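Local coordinates for tryptophan--tRNA ligase (Campylobacter jejuni, PDB 3M5W), which probably catalyses the ATP-dependent attachment of tryptophan to its cognate tRNA as a homodimeric aminoacyl-tRNA synthetase of the first class, at residues R5-L10 with F138-V143; N20-I25 with A275-A280; Q151-A156 with T172-R177; D220-E225 with E260-F265. All blocks are in the same frame, centred on the assembly; numbering follows the deposited sequence. Where two conformers were deposited one is given.

Contact 1: R5-L10 with F138-V143; sequences RVLTGL and FDTRIV
The guanidinium group of Arg5 meets the carbonyl oxygen of Phe138 at its edge, in its own plane, while the CB of Asp139 approaches it obliquely. The grip is side-on, with two nitrogens on one acceptor. Arg5 NE lies 3.0 Å from Phe138 O, nearly in line with the C=O bond, and Arg5 NH1 reaches Phe138 O at 3.2 Å from above the carbonyl plane. Bends at chi2 (119°) and chi3 (89°) bring the guanidinium edge to Phe138 O; NH2 has a separate partner, Gln36 OE1, on strand 36-41. Two strands meet in parallel through a single bridge between Val6 and Ile142: Ile142 N donates to Arg5 O at 2.9 Å, and Leu7 N to Ile142 O at 3.0 Å. The bridge ties strand 142-145 to the edge of the sheet of strands 5-10, 36-41 and 78-81, the parallel core of the class-I Rossmann fold. On one side of the backbones Val6 CG2 packs on Ile142 CB at 3.8 Å. Leu7 and Thr140 cross at about a right angle, Leu7 CB touching Thr140 CG2 at 3.6 Å. Thr140 OG1 is tied to Ile135 O, and the Phe138 ring meets Trp80 and residues of helix 291-320.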
loop_
_atom_site.group_PDB
_atom_site.type_symbol
_atom_site.label_atom_id
_atom_site.label_comp_id
_atom_site.label_asym_id
_atom_site.label_seq_id
_atom_site.Cartn_x
_atom_site.Cartn_y
_atom_site.Cartn_z
ATOM N N ARG B 5 -2.284 18.834 -17.057
ATOM C CA ARG B 5 -1.230 18.092 -16.417
ATOM C C ARG B 5 -1.135 16.715 -17.044
ATOM O O ARG B 5 -2.133 16.009 -17.162
ATOM C CB ARG B 5 -1.515 18.025 -14.928
ATOM C CG ARG B 5 -0.463 17.338 -14.108
ATOM C CD ARG B 5 0.042 18.349 -13.134
ATOM N NE ARG B 5 -0.712 18.353 -11.906
ATOM C CZ ARG B 5 -0.738 19.366 -11.046
ATOM N NH1 ARG B 5 -1.434 19.262 -9.915
ATOM N NH2 ARG B 5 -0.049 20.465 -11.308
ATOM N N VAL B 6 0.079 16.362 -17.460
ATOM C CA VAL B 6 0.367 15.123 -18.152
ATOM C C VAL B 6 1.335 14.334 -17.287
ATOM O O VAL B 6 2.289 14.888 -16.809
ATOM C CB VAL B 6 1.057 15.402 -19.503
ATOM C CG1 VAL B 6 1.549 14.117 -20.118
ATOM C CG2 VAL B 6 0.118 16.132 -20.441
ATOM N N LEU B 7 1.094 13.045 -17.110
ATOM C CA LEU B 7 1.821 12.255 -16.125
ATOM C C LEU B 7 2.216 10.946 -16.735
ATOM O O LEU B 7 1.394 10.273 -17.378
ATOM C CB LEU B 7 0.929 12.009 -14.905
ATOM C CG LEU B 7 1.253 11.173 -13.664
ATOM C CD1 LEU B 7 1.270 9.747 -13.972
ATOM C CD2 LEU B 7 2.514 11.588 -12.949
ATOM N N THR B 8 3.478 10.585 -16.543
ATOM C CA THR B 8 4.030 9.425 -17.221
ATOM C C THR B 8 4.902 8.666 -16.267
ATOM O O THR B 8 5.799 9.241 -15.653
ATOM C CB THR B 8 4.923 9.841 -18.413
ATOM O OG1 THR B 8 4.216 10.777 -19.232
ATOM C CG2 THR B 8 5.317 8.632 -19.232
ATOM N N GLY B 9 4.623 7.370 -16.157
ATOM C CA GLY B 9 5.396 6.466 -15.346
ATOM C C GLY B 9 6.465 5.873 -16.232
ATOM O O GLY B 9 6.165 5.402 -17.315
ATOM N N LEU B 10 7.708 5.930 -15.787
ATOM C CA LEU B 10 8.832 5.475 -16.596
ATOM C C LEU B 10 9.366 4.232 -15.933
ATOM O O LEU B 10 9.701 4.235 -14.737
ATOM C CB LEU B 10 9.900 6.550 -16.666
ATOM C CG LEU B 10 9.406 7.879 -17.254
ATOM C CD1 LEU B 10 10.544 8.818 -17.421
ATOM C CD2 LEU B 10 8.765 7.666 -18.600
ATOM N N PHE B 138 -1.971 13.219 -8.241
ATOM C CA PHE B 138 -1.509 14.474 -8.862
ATOM C C PHE B 138 -2.504 15.254 -9.719
ATOM O O PHE B 138 -2.124 16.193 -10.425
ATOM C CB PHE B 138 -0.213 14.219 -9.621
ATOM C CG PHE B 138 0.818 13.581 -8.756
ATOM C CD1 PHE B 138 1.562 14.341 -7.886
ATOM C CD2 PHE B 138 0.970 12.217 -8.743
ATOM C CE1 PHE B 138 2.452 13.741 -7.047
ATOM C CE2 PHE B 138 1.854 11.621 -7.917
ATOM C CZ PHE B 138 2.588 12.369 -7.055
ATOM N N ASP B 139 -3.785 14.906 -9.632
ATOM C CA ASP B 139 -4.809 15.562 -10.458
ATOM C C ASP B 139 -4.424 15.526 -11.934
ATOM O O ASP B 139 -4.680 16.471 -12.680
ATOM C CB ASP B 139 -5.048 17.006 -10.023
ATOM C CG ASP B 139 -6.102 17.134 -8.923
ATOM O OD1 ASP B 139 -6.966 16.242 -8.776
ATOM O OD2 ASP B 139 -6.066 18.151 -8.205
ATOM N N THR B 140 -3.799 14.422 -12.335
ATOM C CA THR B 140 -3.490 14.162 -13.736
ATOM C C THR B 140 -4.699 14.382 -14.646
ATOM O O THR B 140 -5.735 13.739 -14.455
ATOM C CB THR B 140 -3.024 12.734 -13.876
ATOM O OG1 THR B 140 -1.960 12.495 -12.956
ATOM C CG2 THR B 140 -2.587 12.453 -15.233
ATOM N N ARG B 141 -4.562 15.304 -15.612
ATOM C CA ARG B 141 -5.457 15.405 -16.785
ATOM C C ARG B 141 -5.233 14.359 -17.922
ATOM O O ARG B 141 -6.180 13.783 -18.449
ATOM C CB ARG B 141 -5.389 16.806 -17.391
ATOM C CG ARG B 141 -6.159 17.840 -16.617
ATOM C CD ARG B 141 -7.655 17.498 -16.554
ATOM N NE ARG B 141 -8.418 18.215 -17.566
ATOM C CZ ARG B 141 -9.160 17.612 -18.482
ATOM N NH1 ARG B 141 -9.242 16.276 -18.487
ATOM N NH2 ARG B 141 -9.821 18.335 -19.383
ATOM N N ILE B 142 -3.985 14.160 -18.315
ATOM C CA ILE B 142 -3.644 13.305 -19.447
ATOM C C ILE B 142 -2.608 12.257 -19.065
ATOM O O ILE B 142 -1.594 12.558 -18.430
ATOM C CB ILE B 142 -3.105 14.101 -20.649
ATOM C CG1 ILE B 142 -4.235 14.857 -21.333
ATOM C CG2 ILE B 142 -2.527 13.169 -21.703
ATOM C CD1 ILE B 142 -4.401 16.266 -20.835
ATOM N N VAL B 143 -2.870 11.015 -19.438
ATOM C CA VAL B 143 -1.891 9.995 -19.191
ATOM C C VAL B 143 -1.480 9.484 -20.547
ATOM O O VAL B 143 -2.274 8.850 -21.235
ATOM C CB VAL B 143 -2.461 8.876 -18.342
ATOM C CG1 VAL B 143 -1.372 7.877 -18.054
ATOM C CG2 VAL B 143 -3.070 9.441 -17.034
#

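Contact 2: N20-I25 with A275-A280; sequences NYFGAI and AYFKEA
Tyr21 and Phe22, which touch Tyr276 and Phe277, ride on a wider pi-type turn of their helix held by Asn20 O, which accepts from Ala24 N at 3.2 Å and from Ile25 N at 3.0 Å. In the cluster of four aromatic rings, Phe22 CE1 lies 3.5 Å from Tyr276 OH, and Tyr21 OH lies 3.6 Å from the same oxygen, which sits at the edge of the Tyr21 ring. Phe277 comes over a face of Tyr21, edge first, in a T-shaped pair, centroids 5.4 Å apart and planes at 84°, with CE1 over the rim of that face. Phe277 CZ also touches Phe22 CE2 at 4.0 Å. The remaining pair, Phe22 and Tyr276, meets obliquely, the planes at 52° and Phe22 CZ 3.7 Å from Tyr276 CE1. With CG anti to its backbone N (chi1 -180°), Tyr21 is carried out toward the other segment and lays its CD2 over the centre of the Phe22 ring. Phe242 meets Phe22 and Tyr276 edge-to-face, Leu70 of helix 53-70 backs Tyr21, and the cluster joins helix 18-31, whose first turn holds the end of the predicted HIGH region, to the junction of helices 262-276 and 278-289.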
loop_
_atom_site.group_PDB
_atom_site.type_symbol
_atom_site.label_atom_id
_atom_site.label_comp_id
_atom_site.label_asym_id
_atom_site.label_seq_id
_atom_site.Cartn_x
_atom_site.Cartn_y
_atom_site.Cartn_z
ATOM N N ASN B 20 13.302 3.716 -28.374
ATOM C CA ASN B 20 12.885 4.420 -27.163
ATOM C C ASN B 20 13.090 5.927 -27.319
ATOM O O ASN B 20 12.252 6.719 -26.886
ATOM C CB ASN B 20 13.646 3.885 -25.938
ATOM C CG ASN B 20 13.346 2.418 -25.652
ATOM O OD1 ASN B 20 12.268 1.926 -25.982
ATOM N ND2 ASN B 20 14.288 1.720 -25.042
ATOM N N TYR B 21 14.180 6.333 -27.963
ATOM C CA TYR B 21 14.413 7.756 -28.099
ATOM C C TYR B 21 13.684 8.413 -29.278
ATOM O O TYR B 21 12.981 9.398 -29.107
ATOM C CB TYR B 21 15.910 8.085 -28.133
ATOM C CG TYR B 21 16.196 9.562 -28.267
ATOM C CD1 TYR B 21 16.293 10.381 -27.155
ATOM C CD2 TYR B 21 16.377 10.142 -29.513
ATOM C CE1 TYR B 21 16.563 11.752 -27.277
ATOM C CE2 TYR B 21 16.646 11.502 -29.653
ATOM C CZ TYR B 21 16.736 12.305 -28.533
ATOM O OH TYR B 21 17.004 13.659 -28.687
ATOM N N PHE B 22 13.879 7.931 -30.492
ATOM C CA PHE B 22 13.260 8.655 -31.601
ATOM C C PHE B 22 11.772 8.385 -31.609
ATOM O O PHE B 22 11.006 9.104 -32.227
ATOM C CB PHE B 22 13.950 8.351 -32.933
ATOM C CG PHE B 22 15.335 8.886 -32.987
ATOM C CD1 PHE B 22 15.560 10.245 -33.199
ATOM C CD2 PHE B 22 16.425 8.055 -32.764
ATOM C CE1 PHE B 22 16.868 10.764 -33.202
ATOM C CE2 PHE B 22 17.751 8.567 -32.749
ATOM C CZ PHE B 22 17.971 9.907 -32.970
ATOM N N GLY B 23 11.389 7.368 -30.842
ATOM C CA GLY B 23 10.021 6.916 -30.732
ATOM C C GLY B 23 9.213 7.624 -29.671
ATOM O O GLY B 23 8.105 8.026 -29.929
ATOM N N ALA B 24 9.734 7.798 -28.472
ATOM C CA ALA B 24 8.872 8.327 -27.425
ATOM C C ALA B 24 9.536 9.430 -26.657
ATOM O O ALA B 24 8.884 10.406 -26.271
ATOM C CB ALA B 24 8.493 7.240 -26.477
ATOM N N ILE B 25 10.837 9.270 -26.423
ATOM C CA ILE B 25 11.504 10.126 -25.463
ATOM C C ILE B 25 11.767 11.526 -25.978
ATOM O O ILE B 25 11.614 12.499 -25.235
ATOM C CB ILE B 25 12.800 9.525 -24.969
ATOM C CG1 ILE B 25 12.524 8.170 -24.329
ATOM C CG2 ILE B 25 13.492 10.494 -24.041
ATOM C CD1 ILE B 25 13.717 7.568 -23.667
ATOM N N ALA B 275 28.360 10.088 -32.203
ATOM C CA ALA B 275 28.433 11.534 -32.069
ATOM C C ALA B 275 27.144 12.067 -31.502
ATOM O O ALA B 275 27.154 12.997 -30.682
ATOM C CB ALA B 275 28.749 12.223 -33.409
ATOM N N TYR B 276 26.036 11.495 -31.947
ATOM C CA TYR B 276 24.731 12.084 -31.646
ATOM C C TYR B 276 24.423 12.013 -30.138
ATOM O O TYR B 276 23.822 12.924 -29.549
ATOM C CB TYR B 276 23.679 11.367 -32.451
ATOM C CG TYR B 276 22.340 11.982 -32.341
ATOM C CD1 TYR B 276 21.510 11.666 -31.272
ATOM C CD2 TYR B 276 21.874 12.864 -33.304
ATOM C CE1 TYR B 276 20.260 12.209 -31.152
ATOM C CE2 TYR B 276 20.603 13.430 -33.184
ATOM C CZ TYR B 276 19.804 13.090 -32.107
ATOM O OH TYR B 276 18.537 13.620 -31.959
ATOM N N PHE B 277 24.897 10.941 -29.520
ATOM C CA PHE B 277 24.568 10.629 -28.146
ATOM C C PHE B 277 25.744 10.888 -27.202
ATOM O O PHE B 277 25.662 10.573 -26.013
ATOM C CB PHE B 277 24.105 9.168 -28.059
ATOM C CG PHE B 277 22.712 8.948 -28.584
ATOM C CD1 PHE B 277 21.594 9.498 -27.925
ATOM C CD2 PHE B 277 22.505 8.204 -29.729
ATOM C CE1 PHE B 277 20.294 9.306 -28.422
ATOM C CE2 PHE B 277 21.212 8.010 -30.225
ATOM C CZ PHE B 277 20.094 8.559 -29.549
ATOM N N LYS B 278 26.823 11.475 -27.719
ATOM C CA LYS B 278 28.025 11.658 -26.918
ATOM C C LYS B 278 27.764 12.513 -25.689
ATOM O O LYS B 278 28.148 12.157 -24.591
ATOM C CB LYS B 278 29.192 12.245 -27.713
ATOM C CG LYS B 278 30.520 12.119 -26.935
ATOM C CD LYS B 278 31.741 12.453 -27.760
ATOM C CE LYS B 278 31.812 13.926 -28.085
ATOM N NZ LYS B 278 32.596 14.682 -27.042
ATOM N N GLU B 279 27.109 13.642 -25.870
ATOM C CA GLU B 279 26.854 14.538 -24.762
ATOM C C GLU B 279 25.892 13.900 -23.704
ATOM O O GLU B 279 26.068 14.077 -22.502
ATOM C CB GLU B 279 26.330 15.847 -25.345
ATOM C CG GLU B 279 26.053 16.959 -24.391
ATOM C CD GLU B 279 25.775 18.260 -25.148
ATOM O OE1 GLU B 279 25.187 19.200 -24.551
ATOM O OE2 GLU B 279 26.143 18.335 -26.352
ATOM N N ALA B 280 24.911 13.131 -24.164
ATOM C CA ALA B 280 24.027 12.345 -23.285
ATOM C C ALA B 280 24.826 11.327 -22.505
ATOM O O ALA B 280 24.635 11.174 -21.311
ATOM C CB ALA B 280 22.984 11.585 -24.131
#

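Contact 3: Q151-A156 with T172-R177; sequences QHVEIA and TLPEAR
Val153 rests its CG1 on the backbone of strand 175-178, 3.5 Å from Ala176 N and 3.9 Å from Glu175 C. Its CB faces the methyl group of Ala176, with Val153 CB and Ala176 CB 4.1 Å apart. One turn further along the helix, the Ala156 methyl meets the pyrrolidine ring of Pro174, Ala156 CB to Pro174 CG being 4.3 Å, and the same CG carbon lies 4.4 Å from Val153 CG1. Small groups on both sides let the backbones come close: the CA atoms of Val153 and Ala176 are 6.0 Å apart. The valine torsion (chi1 176°) puts CG1 anti to its own N and CG2 anti to its carbonyl carbon, leaving CG1 for the strand backbone and CG2 beside Ala176 CB. No hydrogen bond spans the two segments. In the next shell, Pro174 O is held by Arg157 NE, and Glu175 and Arg177 pair through their backbones with strand 142-145, on whose Val143 and Val145 the Val153 side chain also packs. Helix 122-137 closes the other end, Ala132 against Ala156 and Ile135 against Pro174. Helix 150-167 thus covers the two parallel strands it connects, the packing of a beta-alpha-beta crossover in a Rossmann-type domain.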
loop_
_atom_site.group_PDB
_atom_site.type_symbol
_atom_site.label_atom_id
_atom_site.label_comp_id
_atom_site.label_asym_id
_atom_site.label_seq_id
_atom_site.Cartn_x
_atom_site.Cartn_y
_atom_site.Cartn_z
ATOM N N GLN B 151 -6.094 0.284 -20.578
ATOM C CA GLN B 151 -7.039 -0.238 -19.614
ATOM C C GLN B 151 -6.719 0.347 -18.265
ATOM O O GLN B 151 -7.613 0.615 -17.470
ATOM C CB GLN B 151 -7.018 -1.756 -19.569
ATOM C CG GLN B 151 -8.216 -2.318 -18.855
ATOM C CD GLN B 151 -8.001 -3.751 -18.483
ATOM O OE1 GLN B 151 -6.874 -4.146 -18.177
ATOM N NE2 GLN B 151 -9.064 -4.555 -18.534
ATOM N N HIS B 152 -5.427 0.536 -18.031
ATOM C CA HIS B 152 -4.933 1.104 -16.797
ATOM C C HIS B 152 -5.647 2.437 -16.494
ATOM O O HIS B 152 -6.102 2.653 -15.391
ATOM C CB HIS B 152 -3.407 1.300 -16.852
ATOM C CG HIS B 152 -2.629 0.105 -17.357
ATOM N ND1 HIS B 152 -3.130 -0.793 -18.280
ATOM C CD2 HIS B 152 -1.356 -0.294 -17.103
ATOM C CE1 HIS B 152 -2.214 -1.710 -18.543
ATOM N NE2 HIS B 152 -1.129 -1.429 -17.842
ATOM N N VAL B 153 -5.751 3.322 -17.476
ATOM C CA VAL B 153 -6.361 4.621 -17.274
ATOM C C VAL B 153 -7.879 4.527 -17.020
ATOM O O VAL B 153 -8.456 5.308 -16.259
ATOM C CB VAL B 153 -6.098 5.509 -18.450
ATOM C CG1 VAL B 153 -6.832 6.842 -18.268
ATOM C CG2 VAL B 153 -4.625 5.733 -18.551
ATOM N N GLU B 154 -8.511 3.545 -17.652
ATOM C CA GLU B 154 -9.928 3.273 -17.451
ATOM C C GLU B 154 -10.200 2.815 -16.025
ATOM O O GLU B 154 -11.256 3.111 -15.453
ATOM C CB GLU B 154 -10.353 2.197 -18.434
ATOM C CG GLU B 154 -10.043 2.559 -19.871
ATOM C CD GLU B 154 -10.750 1.655 -20.876
ATOM O OE1 GLU B 154 -11.208 0.547 -20.486
ATOM O OE2 GLU B 154 -10.853 2.067 -22.059
ATOM N N ILE B 155 -9.242 2.079 -15.461
ATOM C CA ILE B 155 -9.359 1.596 -14.088
ATOM C C ILE B 155 -9.293 2.795 -13.155
ATOM O O ILE B 155 -10.202 3.018 -12.374
ATOM C CB ILE B 155 -8.340 0.469 -13.775
ATOM C CG1 ILE B 155 -8.822 -0.812 -14.451
ATOM C CG2 ILE B 155 -8.139 0.231 -12.249
ATOM C CD1 ILE B 155 -7.877 -1.933 -14.425
ATOM N N ALA B 156 -8.266 3.617 -13.289
ATOM C CA ALA B 156 -8.194 4.839 -12.494
ATOM C C ALA B 156 -9.470 5.669 -12.656
ATOM O O ALA B 156 -10.045 6.149 -11.685
ATOM C CB ALA B 156 -6.952 5.657 -12.885
ATOM N N THR B 172 -10.000 14.748 -10.337
ATOM C CA THR B 172 -10.057 14.962 -11.766
ATOM C C THR B 172 -10.036 13.604 -12.418
ATOM O O THR B 172 -9.207 12.761 -12.091
ATOM C CB THR B 172 -8.794 15.672 -12.252
ATOM O OG1 THR B 172 -8.609 16.890 -11.525
ATOM C CG2 THR B 172 -8.891 15.964 -13.722
ATOM N N LEU B 173 -10.957 13.391 -13.344
ATOM C CA LEU B 173 -11.014 12.165 -14.124
ATOM C C LEU B 173 -9.955 12.236 -15.209
ATOM O O LEU B 173 -9.910 13.203 -15.985
ATOM C CB LEU B 173 -12.378 12.034 -14.763
ATOM C CG LEU B 173 -13.504 11.977 -13.751
ATOM C CD1 LEU B 173 -14.862 11.997 -14.491
ATOM C CD2 LEU B 173 -13.311 10.724 -12.907
ATOM N N PRO B 174 -9.106 11.205 -15.279
ATOM C CA PRO B 174 -7.985 11.304 -16.206
ATOM C C PRO B 174 -8.362 10.695 -17.535
ATOM O O PRO B 174 -9.372 10.007 -17.635
ATOM C CB PRO B 174 -6.905 10.476 -15.503
ATOM C CG PRO B 174 -7.663 9.394 -14.832
ATOM C CD PRO B 174 -8.998 10.020 -14.413
ATOM N N GLU B 175 -7.552 10.935 -18.549
ATOM C CA GLU B 175 -7.891 10.529 -19.902
ATOM C C GLU B 175 -6.649 9.982 -20.563
ATOM O O GLU B 175 -5.588 10.585 -20.474
ATOM C CB GLU B 175 -8.406 11.730 -20.675
ATOM C CG GLU B 175 -9.601 11.417 -21.561
ATOM C CD GLU B 175 -10.587 12.580 -21.640
ATOM O OE1 GLU B 175 -10.534 13.458 -20.734
ATOM O OE2 GLU B 175 -11.409 12.608 -22.595
ATOM N N ALA B 176 -6.759 8.817 -21.183
ATOM C CA ALA B 176 -5.639 8.297 -21.943
ATOM C C ALA B 176 -5.473 9.186 -23.166
ATOM O O ALA B 176 -6.442 9.712 -23.704
ATOM C CB ALA B 176 -5.871 6.871 -22.348
ATOM N N ARG B 177 -4.233 9.424 -23.564
ATOM C CA ARG B 177 -3.979 10.012 -24.864
ATOM C C ARG B 177 -3.032 9.043 -25.478
ATOM O O ARG B 177 -1.882 8.957 -25.037
ATOM C CB ARG B 177 -3.306 11.374 -24.751
ATOM C CG ARG B 177 -2.726 11.876 -26.063
ATOM C CD ARG B 177 -1.227 11.915 -25.987
ATOM N NE ARG B 177 -0.808 13.076 -25.217
ATOM C CZ ARG B 177 0.451 13.396 -24.924
ATOM N NH1 ARG B 177 0.694 14.501 -24.220
ATOM N NH2 ARG B 177 1.467 12.633 -25.335
#

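Contact 4: D220-E225 with E260-F265; sequences DSTALE and EGYGHF
Tyr262, the first residue of helix 262-276, sends its hydroxyl across to Asp220 and Thr222 in an irregular surface loop, while Gly261, at the N-cap position just before it, lies against Leu224. The contact is therefore a loop laid over a helix N-terminus, at the rim of the molecule and away from the annotated sites.

Among the polar contacts, Tyr262 OH lies 2.8 Å from Asp220 OD1, the two side chains crossing at about a right angle with carboxylate and ring planes 41° apart. Asp220 holds its CG between its backbone N and carbonyl carbon, which swings the carboxylate toward the phenol. Thr222 OG1 gives the other oxygen, Asp220 OD2, a weak hydrogen bond of 3.0 Å.

Water supplies a second link: it accepts from Tyr262 N at 3.2 Å and donates weakly to Thr222 O at 3.3 Å, so that an amide of the first helical turn reaches the loop.

Leu224 O and Glu260 O, two acceptors 3.5 Å apart, are not bonded to each other; Lys228 NZ donates to both.

Van der Waals packing lays Leu224 against the Gly261 backbone, Leu224 CD2 to Gly261 N being 4.1 Å, and brings Thr222 CB to 4.1 Å from Tyr262 CE1.

Within the helix start, Phe265 N bonds to Gly261 O. His264 ND1 gives a hydrogen bond of 2.8 Å to Glu260 OE2, which also pairs with Arg254; the oxygen lies in the imidazole plane, yet the histidine meets it from 43° above the carboxylate plane.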
loop_
_atom_site.group_PDB
_atom_site.type_symbol
_atom_site.label_atom_id
_atom_site.label_comp_id
_atom_site.label_asym_id
_atom_site.label_seq_id
_atom_site.Cartn_x
_atom_site.Cartn_y
_atom_site.Cartn_z
ATOM N N ASP B 220 21.144 -6.661 -48.145
ATOM C CA ASP B 220 21.220 -7.421 -49.387
ATOM C C ASP B 220 22.668 -7.675 -49.791
ATOM O O ASP B 220 23.595 -7.149 -49.176
ATOM C CB ASP B 220 20.480 -6.689 -50.509
ATOM C CG ASP B 220 20.634 -5.183 -50.421
ATOM O OD1 ASP B 220 21.210 -4.700 -49.423
ATOM O OD2 ASP B 220 20.178 -4.483 -51.349
ATOM N N SER B 221 22.854 -8.484 -50.829
ATOM C CA SER B 221 24.190 -8.868 -51.271
ATOM C C SER B 221 24.634 -8.038 -52.470
ATOM O O SER B 221 25.447 -8.484 -53.279
ATOM C CB SER B 221 24.230 -10.358 -51.618
ATOM O OG SER B 221 24.920 -11.095 -50.624
ATOM N N THR B 222 24.096 -6.827 -52.578
ATOM C CA THR B 222 24.565 -5.865 -53.567
ATOM C C THR B 222 26.069 -5.637 -53.445
ATOM O O THR B 222 26.553 -5.165 -52.417
ATOM C CB THR B 222 23.838 -4.515 -53.431
ATOM O OG1 THR B 222 22.422 -4.734 -53.386
ATOM C CG2 THR B 222 24.169 -3.610 -54.608
ATOM N N ALA B 223 26.800 -5.976 -54.501
ATOM C CA ALA B 223 28.258 -5.983 -54.453
ATOM C C ALA B 223 28.803 -4.611 -54.069
ATOM O O ALA B 223 28.138 -3.593 -54.261
ATOM C CB ALA B 223 28.831 -6.429 -55.788
ATOM N N LEU B 224 30.015 -4.591 -53.527
ATOM C CA LEU B 224 30.672 -3.333 -53.149
ATOM C C LEU B 224 30.601 -2.188 -54.207
ATOM O O LEU B 224 30.160 -1.079 -53.910
ATOM C CB LEU B 224 32.125 -3.644 -52.765
ATOM C CG LEU B 224 32.968 -2.661 -51.961
ATOM C CD1 LEU B 224 34.324 -3.288 -51.667
ATOM C CD2 LEU B 224 33.126 -1.359 -52.749
ATOM N N GLU B 225 31.037 -2.446 -55.436
ATOM C CA GLU B 225 31.121 -1.369 -56.430
ATOM C C GLU B 225 29.762 -0.851 -56.948
ATOM O O GLU B 225 29.667 0.289 -57.390
ATOM C CB GLU B 225 32.035 -1.760 -57.608
ATOM C CG GLU B 225 33.509 -2.020 -57.251
ATOM C CD GLU B 225 34.263 -0.774 -56.755
ATOM O OE1 GLU B 225 33.898 0.346 -57.173
ATOM O OE2 GLU B 225 35.228 -0.915 -55.954
ATOM N N GLU B 260 31.101 2.657 -52.471
ATOM C CA GLU B 260 31.205 2.370 -51.025
ATOM C C GLU B 260 30.346 1.168 -50.729
ATOM O O GLU B 260 29.279 1.036 -51.309
ATOM C CB GLU B 260 30.752 3.548 -50.149
ATOM C CG GLU B 260 31.463 4.873 -50.429
ATOM C CD GLU B 260 30.991 6.020 -49.525
ATOM O OE1 GLU B 260 30.981 7.192 -49.987
ATOM O OE2 GLU B 260 30.633 5.744 -48.349
ATOM N N GLY B 261 30.801 0.284 -49.845
ATOM C CA GLY B 261 30.003 -0.884 -49.494
ATOM C C GLY B 261 29.280 -0.703 -48.169
ATOM O O GLY B 261 29.552 0.268 -47.455
ATOM N N TYR B 262 28.371 -1.631 -47.840
ATOM C CA TYR B 262 27.663 -1.621 -46.559
ATOM C C TYR B 262 28.578 -1.643 -45.343
ATOM O O TYR B 262 28.271 -1.046 -44.327
ATOM C CB TYR B 262 26.710 -2.796 -46.467
ATOM C CG TYR B 262 25.664 -2.772 -47.531
ATOM C CD1 TYR B 262 25.651 -3.721 -48.539
ATOM C CD2 TYR B 262 24.694 -1.778 -47.545
ATOM C CE1 TYR B 262 24.684 -3.692 -49.524
ATOM C CE2 TYR B 262 23.728 -1.741 -48.518
ATOM C CZ TYR B 262 23.721 -2.699 -49.508
ATOM O OH TYR B 262 22.755 -2.645 -50.492
ATOM N N GLY B 263 29.706 -2.327 -45.433
ATOM C CA GLY B 263 30.679 -2.289 -44.350
ATOM C C GLY B 263 31.111 -0.866 -44.083
ATOM O O GLY B 263 31.313 -0.433 -42.946
ATOM N N HIS B 264 31.259 -0.097 -45.142
ATOM C CA HIS B 264 31.643 1.277 -44.907
ATOM C C HIS B 264 30.502 2.134 -44.380
ATOM O O HIS B 264 30.718 3.081 -43.636
ATOM C CB HIS B 264 32.180 1.932 -46.161
ATOM C CG HIS B 264 32.742 3.276 -45.889
ATOM N ND1 HIS B 264 32.211 4.429 -46.421
ATOM C CD2 HIS B 264 33.751 3.660 -45.073
ATOM C CE1 HIS B 264 32.899 5.463 -45.978
ATOM N NE2 HIS B 264 33.837 5.025 -45.158
ATOM N N PHE B 265 29.292 1.826 -44.818
ATOM C CA PHE B 265 28.121 2.574 -44.392
ATOM C C PHE B 265 27.871 2.263 -42.932
ATOM O O PHE B 265 27.648 3.170 -42.169
ATOM C CB PHE B 265 26.900 2.256 -45.264
ATOM C CG PHE B 265 26.977 2.829 -46.640
ATOM C CD1 PHE B 265 27.398 4.138 -46.835
ATOM C CD2 PHE B 265 26.627 2.065 -47.747
ATOM C CE1 PHE B 265 27.480 4.682 -48.112
ATOM C CE2 PHE B 265 26.693 2.609 -49.029
ATOM C CZ PHE B 265 27.127 3.925 -49.204
HETATM O O HOH W 1 28.570 -3.861 -50.150
#

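How the contacts relate
Contacts 1 and 3 belong to one Rossmann core and touch: Val143 of contact 1 lies between Glu175 and Arg177 of contact 3, their backbones probably hydrogen-bonded, so strand 142-145 serves both. Yet contact 1, partly buried, relies on backbone bonds and an arginine grip, whereas contact 3 is buried, apolar helix-on-strand packing. Contact 2, also partly buried, consists largely of aromatic rings. With contact 4 it shares helix 262-276, used at its C-terminal end in contact 2 and at its N-terminus in contact 4. Contact 4, about 50 Å between centres from contact 3, lies at the surface and mixes polar groups, a weakly held water and packing by Leu224 with a lysine shared by two carbonyls.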